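Local coordinates for periplasmic oligopeptide-binding protein (Burkholderia pseudomallei, PDB 3ZS6) that probably binds oligopeptides in the periplasm as the solute-binding component of an ABC transport system for peptide uptake, at residues A260-N268 with D466-Q474. Sequence-based numbering, arbitrary orientation.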
ATOM      1  N   ALA A 260      -3.936  -4.497   6.381  1.00 16.39           N
ATOM      2  CA  ALA A 260      -4.290  -3.280   5.670  1.00 15.70           C
ATOM      3  C   ALA A 260      -5.421  -2.577   6.411  1.00 15.14           C
ATOM      4  O   ALA A 260      -6.314  -3.232   6.951  1.00 11.93           O
ATOM      5  CB  ALA A 260      -4.696  -3.616   4.221  1.00 10.83           C
ATOM      6  N   THR A 261      -5.375  -1.249   6.443  1.00 13.20           N
ATOM      7  CA  THR A 261      -6.328  -0.462   7.225  1.00 10.91           C
ATOM      8  C   THR A 261      -7.063   0.553   6.353  1.00 10.25           C
ATOM      9  O   THR A 261      -6.445   1.291   5.583  1.00 15.82           O
ATOM     10  CB  THR A 261      -5.603   0.286   8.375  1.00 21.09           C
ATOM     11  OG1 THR A 261      -4.892  -0.655   9.187  1.00 14.55           O
ATOM     12  CG2 THR A 261      -6.595   1.065   9.254  1.00 16.10           C
ATOM     13  N   TYR A 262      -8.384   0.581   6.490  1.00  7.86           N
ATOM     14  CA  TYR A 262      -9.245   1.514   5.780  1.00 11.37           C
ATOM     15  C   TYR A 262      -9.492   2.685   6.730  1.00 17.32           C
ATOM     16  O   TYR A 262      -9.877   2.490   7.889  1.00 16.21           O
ATOM     17  CB  TYR A 262     -10.562   0.810   5.433  1.00 13.70           C
ATOM     18  CG  TYR A 262     -11.528   1.536   4.508  1.00  8.04           C
ATOM     19  CD1 TYR A 262     -12.181   2.697   4.911  1.00 13.75           C
ATOM     20  CD2 TYR A 262     -11.834   1.019   3.254  1.00 10.26           C
ATOM     21  CE1 TYR A 262     -13.086   3.343   4.071  1.00 12.87           C
ATOM     22  CE2 TYR A 262     -12.742   1.653   2.414  1.00 10.70           C
ATOM     23  CZ  TYR A 262     -13.367   2.812   2.827  1.00 12.10           C
ATOM     24  OH  TYR A 262     -14.271   3.446   1.992  1.00 12.63           O
ATOM     25  N   TYR A 263      -9.245   3.898   6.256  1.00 11.68           N
ATOM     26  CA  TYR A 263      -9.341   5.060   7.131  1.00 12.65           C
ATOM     27  C   TYR A 263      -9.612   6.351   6.371  1.00 16.17           C
ATOM     28  O   TYR A 263      -9.389   6.443   5.152  1.00 11.97           O
ATOM     29  CB  TYR A 263      -8.070   5.207   7.973  1.00 12.60           C
ATOM     30  CG  TYR A 263      -6.845   5.669   7.204  1.00 13.95           C
ATOM     31  CD1 TYR A 263      -6.551   7.023   7.074  1.00 10.32           C
ATOM     32  CD2 TYR A 263      -5.974   4.746   6.614  1.00 18.40           C
ATOM     33  CE1 TYR A 263      -5.420   7.453   6.378  1.00 10.77           C
ATOM     34  CE2 TYR A 263      -4.830   5.165   5.917  1.00 12.22           C
ATOM     35  CZ  TYR A 263      -4.565   6.520   5.805  1.00 16.69           C
ATOM     36  OH  TYR A 263      -3.451   6.951   5.124  1.00 20.40           O
ATOM     37  N   TYR A 264     -10.100   7.350   7.101  1.00  9.94           N
ATOM     38  CA  TYR A 264     -10.333   8.654   6.508  1.00 10.89           C
ATOM     39  C   TYR A 264      -9.186   9.607   6.823  1.00 14.73           C
ATOM     40  O   TYR A 264      -8.829   9.848   7.981  1.00 11.17           O
ATOM     41  CB  TYR A 264     -11.672   9.246   6.959  1.00 15.29           C
ATOM     42  CG  TYR A 264     -12.874   8.743   6.182  1.00 13.17           C
ATOM     43  CD1 TYR A 264     -12.723   8.026   5.004  1.00 16.47           C
ATOM     44  CD2 TYR A 264     -14.161   8.994   6.627  1.00 16.65           C
ATOM     45  CE1 TYR A 264     -13.835   7.571   4.293  1.00 20.47           C
ATOM     46  CE2 TYR A 264     -15.270   8.553   5.924  1.00 18.90           C
ATOM     47  CZ  TYR A 264     -15.107   7.837   4.757  1.00 22.43           C
ATOM     48  OH  TYR A 264     -16.227   7.398   4.063  1.00 17.02           O
ATOM     49  N   TYR A 265      -8.604  10.121   5.757  1.00 11.72           N
ATOM     50  CA  TYR A 265      -7.609  11.167   5.819  1.00  8.28           C
ATOM     51  C   TYR A 265      -8.288  12.413   6.353  1.00 12.67           C
ATOM     52  O   TYR A 265      -9.452  12.673   6.038  1.00 10.20           O
ATOM     53  CB  TYR A 265      -7.119  11.373   4.391  1.00  7.25           C
ATOM     54  CG  TYR A 265      -6.447  12.663   3.995  1.00 11.77           C
ATOM     55  CD1 TYR A 265      -7.158  13.857   3.920  1.00 15.21           C
ATOM     56  CD2 TYR A 265      -5.122  12.661   3.580  1.00 10.78           C
ATOM     57  CE1 TYR A 265      -6.547  15.026   3.496  1.00 13.78           C
ATOM     58  CE2 TYR A 265      -4.503  13.814   3.161  1.00  9.26           C
ATOM     59  CZ  TYR A 265      -5.216  14.993   3.118  1.00 18.08           C
ATOM     60  OH  TYR A 265      -4.589  16.132   2.688  1.00 19.60           O
ATOM     61  N   LEU A 266      -7.573  13.144   7.202  1.00  9.41           N
ATOM     62  CA  LEU A 266      -8.009  14.465   7.661  0.99 11.68           C
ATOM     63  C   LEU A 266      -6.882  15.460   7.405  1.00 13.12           C
ATOM     64  O   LEU A 266      -5.730  15.210   7.770  1.00 19.72           O
ATOM     65  CB  LEU A 266      -8.323  14.458   9.162  0.99  9.50           C
ATOM     66  CG  LEU A 266      -9.428  13.549   9.703  0.99 13.07           C
ATOM     67  CD1 LEU A 266      -9.511  13.700  11.228  0.99 14.76           C
ATOM     68  CD2 LEU A 266     -10.791  13.849   9.061  0.99 10.80           C
ATOM     69  N   LYS A 267      -7.213  16.583   6.778  1.00 14.91           N
ATOM     70  CA  LYS A 267      -6.226  17.620   6.500  1.00 13.02           C
ATOM     71  C   LYS A 267      -5.849  18.311   7.798  1.00 16.09           C
ATOM     72  O   LYS A 267      -6.605  19.143   8.303  1.00 16.49           O
ATOM     73  CB  LYS A 267      -6.810  18.644   5.529  1.00 14.94           C
ATOM     74  CG  LYS A 267      -5.862  19.771   5.146  1.00 16.00           C
ATOM     75  CD  LYS A 267      -6.599  20.789   4.293  1.00 25.35           C
ATOM     76  CE  LYS A 267      -5.764  22.020   4.011  1.00 27.18           C
ATOM     77  NZ  LYS A 267      -6.574  23.059   3.312  1.00 31.05           N
ATOM     78  N   ASN A 268      -4.685  17.968   8.341  1.00 15.62           N
ATOM     79  CA  ASN A 268      -4.291  18.466   9.661  1.00 19.68           C
ATOM     80  C   ASN A 268      -3.985  19.969   9.707  1.00 23.66           C
ATOM     81  O   ASN A 268      -3.909  20.555  10.785  1.00 19.79           O
ATOM     82  CB  ASN A 268      -3.114  17.666  10.237  1.00 19.44           C
ATOM     83  CG  ASN A 268      -3.541  16.320  10.824  1.00 21.10           C
ATOM     84  OD1 ASN A 268      -4.387  15.607  10.261  1.00 17.35           O
ATOM     85  ND2 ASN A 268      -2.965  15.975  11.967  1.00 10.31           N
ATOM     86  N   ASP A 466      -4.061  11.465  19.362  1.00 21.70           N
ATOM     87  CA  ASP A 466      -4.170  12.739  18.654  1.00 19.80           C
ATOM     88  C   ASP A 466      -5.151  12.674  17.473  1.00 18.15           C
ATOM     89  O   ASP A 466      -5.473  13.694  16.872  1.00 18.41           O
ATOM     90  CB  ASP A 466      -2.786  13.207  18.180  1.00 20.13           C
ATOM     91  CG  ASP A 466      -1.921  13.755  19.324  1.00 25.41           C
ATOM     92  OD1 ASP A 466      -2.467  14.019  20.418  1.00 27.44           O
ATOM     93  OD2 ASP A 466      -0.701  13.929  19.126  1.00 26.34           O
ATOM     94  N   TYR A 467      -5.626  11.472  17.148  1.00 18.62           N
ATOM     95  CA  TYR A 467      -6.569  11.277  16.033  1.00 14.63           C
ATOM     96  C   TYR A 467      -6.179  12.035  14.765  1.00 19.25           C
ATOM     97  O   TYR A 467      -6.982  12.772  14.198  1.00 20.35           O
ATOM     98  CB  TYR A 467      -7.999  11.619  16.479  1.00 18.87           C
ATOM     99  CG  TYR A 467      -8.403  10.765  17.650  1.00 18.75           C
ATOM    100  CD1 TYR A 467      -8.923   9.501  17.450  1.00 18.62           C
ATOM    101  CD2 TYR A 467      -8.184  11.191  18.959  1.00 24.82           C
ATOM    102  CE1 TYR A 467      -9.255   8.693  18.510  1.00 28.83           C
ATOM    103  CE2 TYR A 467      -8.521  10.390  20.032  1.00 19.74           C
ATOM    104  CZ  TYR A 467      -9.058   9.139  19.797  1.00 25.64           C
ATOM    105  OH  TYR A 467      -9.399   8.318  20.844  1.00 34.71           O
ATOM    106  N   PRO A 468      -4.930  11.848  14.314  1.00 20.61           N
ATOM    107  CA  PRO A 468      -4.451  12.492  13.088  1.00 14.39           C
ATOM    108  C   PRO A 468      -5.242  12.061  11.854  1.00 15.22           C
ATOM    109  O   PRO A 468      -5.289  12.812  10.877  1.00 11.86           O
ATOM    110  CB  PRO A 468      -2.988  12.031  12.991  1.00 15.03           C
ATOM    111  CG  PRO A 468      -2.921  10.771  13.828  1.00 14.37           C
ATOM    112  CD  PRO A 468      -3.886  11.030  14.959  1.00 17.46           C
ATOM    113  N   MET A 469      -5.837  10.871  11.900  1.00 12.73           N
ATOM    114  CA  MET A 469      -6.771  10.417  10.871  1.00 14.15           C
ATOM    115  C   MET A 469      -7.860   9.586  11.547  1.00 16.20           C
ATOM    116  O   MET A 469      -7.861   9.448  12.768  1.00 18.54           O
ATOM    117  CB  MET A 469      -6.060   9.591   9.786  1.00 16.19           C
ATOM    118  CG  MET A 469      -5.246   8.408  10.320  1.00 12.65           C
ATOM    119  SD  MET A 469      -3.492   8.795  10.601  1.00 18.16           S
ATOM    120  CE  MET A 469      -2.859   8.766   8.911  1.00 15.32           C
ATOM    121  N   VAL A 470      -8.782   9.028  10.766  1.00 15.37           N
ATOM    122  CA  VAL A 470      -9.891   8.272  11.342  1.00 16.27           C
ATOM    123  C   VAL A 470      -9.953   6.843  10.827  1.00 14.82           C
ATOM    124  O   VAL A 470     -10.585   6.573   9.797  1.00 12.66           O
ATOM    125  CB  VAL A 470     -11.252   8.944  11.052  1.00 15.05           C
ATOM    126  CG1 VAL A 470     -12.380   8.169  11.718  1.00 11.66           C
ATOM    127  CG2 VAL A 470     -11.239  10.412  11.501  1.00 12.80           C
ATOM    128  N   PRO A 471      -9.300   5.919  11.545  1.00 13.43           N
ATOM    129  CA  PRO A 471      -9.363   4.502  11.184  1.00 13.38           C
ATOM    130  C   PRO A 471     -10.789   3.985  11.276  1.00 17.71           C
ATOM    131  O   PRO A 471     -11.503   4.344  12.215  1.00 12.82           O
ATOM    132  CB  PRO A 471      -8.491   3.833  12.252  1.00 13.74           C
ATOM    133  CG  PRO A 471      -7.518   4.914  12.649  1.00 18.39           C
ATOM    134  CD  PRO A 471      -8.350   6.169  12.645  1.00 12.50           C
ATOM    135  N   LEU A 472     -11.186   3.142  10.324  1.00 10.73           N
ATOM    136  CA  LEU A 472     -12.543   2.611  10.281  1.00 14.09           C
ATOM    137  C   LEU A 472     -12.591   1.095  10.479  1.00 17.33           C
ATOM    138  O   LEU A 472     -13.311   0.603  11.344  1.00 16.74           O
ATOM    139  CB  LEU A 472     -13.232   2.983   8.958  1.00 10.35           C
ATOM    140  CG  LEU A 472     -13.496   4.479   8.757  1.00 19.22           C
ATOM    141  CD1 LEU A 472     -14.132   4.749   7.397  1.00 12.49           C
ATOM    142  CD2 LEU A 472     -14.369   5.023   9.895  1.00 18.38           C
ATOM    143  N   PHE A 473     -11.844   0.354   9.663  1.00 12.67           N
ATOM    144  CA  PHE A 473     -11.812  -1.093   9.803  1.00 14.11           C
ATOM    145  C   PHE A 473     -10.619  -1.717   9.099  1.00 16.32           C
ATOM    146  O   PHE A 473      -9.922  -1.065   8.312  1.00 16.18           O
ATOM    147  CB  PHE A 473     -13.119  -1.724   9.292  1.00 10.32           C
ATOM    148  CG  PHE A 473     -13.473  -1.329   7.893  1.00 14.99           C
ATOM    149  CD1 PHE A 473     -12.870  -1.957   6.813  1.00 10.98           C
ATOM    150  CD2 PHE A 473     -14.406  -0.322   7.652  1.00 14.71           C
ATOM    151  CE1 PHE A 473     -13.187  -1.594   5.511  1.00 17.38           C
ATOM    152  CE2 PHE A 473     -14.730   0.045   6.350  1.00 15.38           C
ATOM    153  CZ  PHE A 473     -14.112  -0.589   5.276  1.00 12.64           C
ATOM    154  N   GLN A 474     -10.383  -2.988   9.402  1.00 13.71           N
ATOM    155  CA  GLN A 474      -9.340  -3.748   8.739  1.00 16.49           C
ATOM    156  C   GLN A 474      -9.888  -4.285   7.427  1.00 12.44           C
ATOM    157  O   GLN A 474     -10.974  -4.862   7.401  1.00 14.74           O
ATOM    158  CB  GLN A 474      -8.887  -4.910   9.630  1.00 18.65           C
ATOM    159  CG  GLN A 474      -7.746  -5.740   9.035  1.00 10.50           C
ATOM    160  CD  GLN A 474      -7.240  -6.784  10.013  1.00 21.18           C
ATOM    161  OE1 GLN A 474      -7.712  -6.863  11.148  1.00 17.49           O
ATOM    162  NE2 GLN A 474      -6.272  -7.587   9.579  1.00 21.34           N
TER
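Y262 faces both L472 and F473 across an antiparallel strand pair, a classic beta bulge. Its carbonyl O receives the N-H of L472 (L472 N to Y262 O 2.8 Å) and, more weakly, that of F473, while Y262 N donates to F473 O at 2.9 Å. Beyond the bulge the register moves by one residue, and Y264 and V470 exchange a pair of backbone hydrogen bonds.

Y262 CB lies over the F473 ring, 3.9 Å from its centroid, a CH-pi contact. With CG anti to the backbone N (chi1 -171°), the ring runs alongside that of F473 in an offset stack, planes 25° apart, and F473 CZ sits 3.4 Å from Y262 CG. Further along, at the ring edge and near its plane, Y262 CE1 meets L472 CD1 at 3.8 Å, and OH ends in a hydrogen bond to H361 ND1. The same L472 methyl stands over the centre of the Y264 ring, 4.0 Å from its centroid, so one methyl touches both tyrosines. Y263 points to the other face of the sheet, where M469 CG lies 3.8 Å from Y263 CD1 and the bent chain brings M469 SD to 5.4 Å from the Y263 ring centroid, an oblique Met-aromatic contact.

On the Y262 and Y264 face lies helix 359-376, whose V364 touches both side chains and whose A365 and A368 touch Y264. Strand 401-407 pairs with 260-266 along its other edge, leaving 260-266 an inner strand of the mixed sheet.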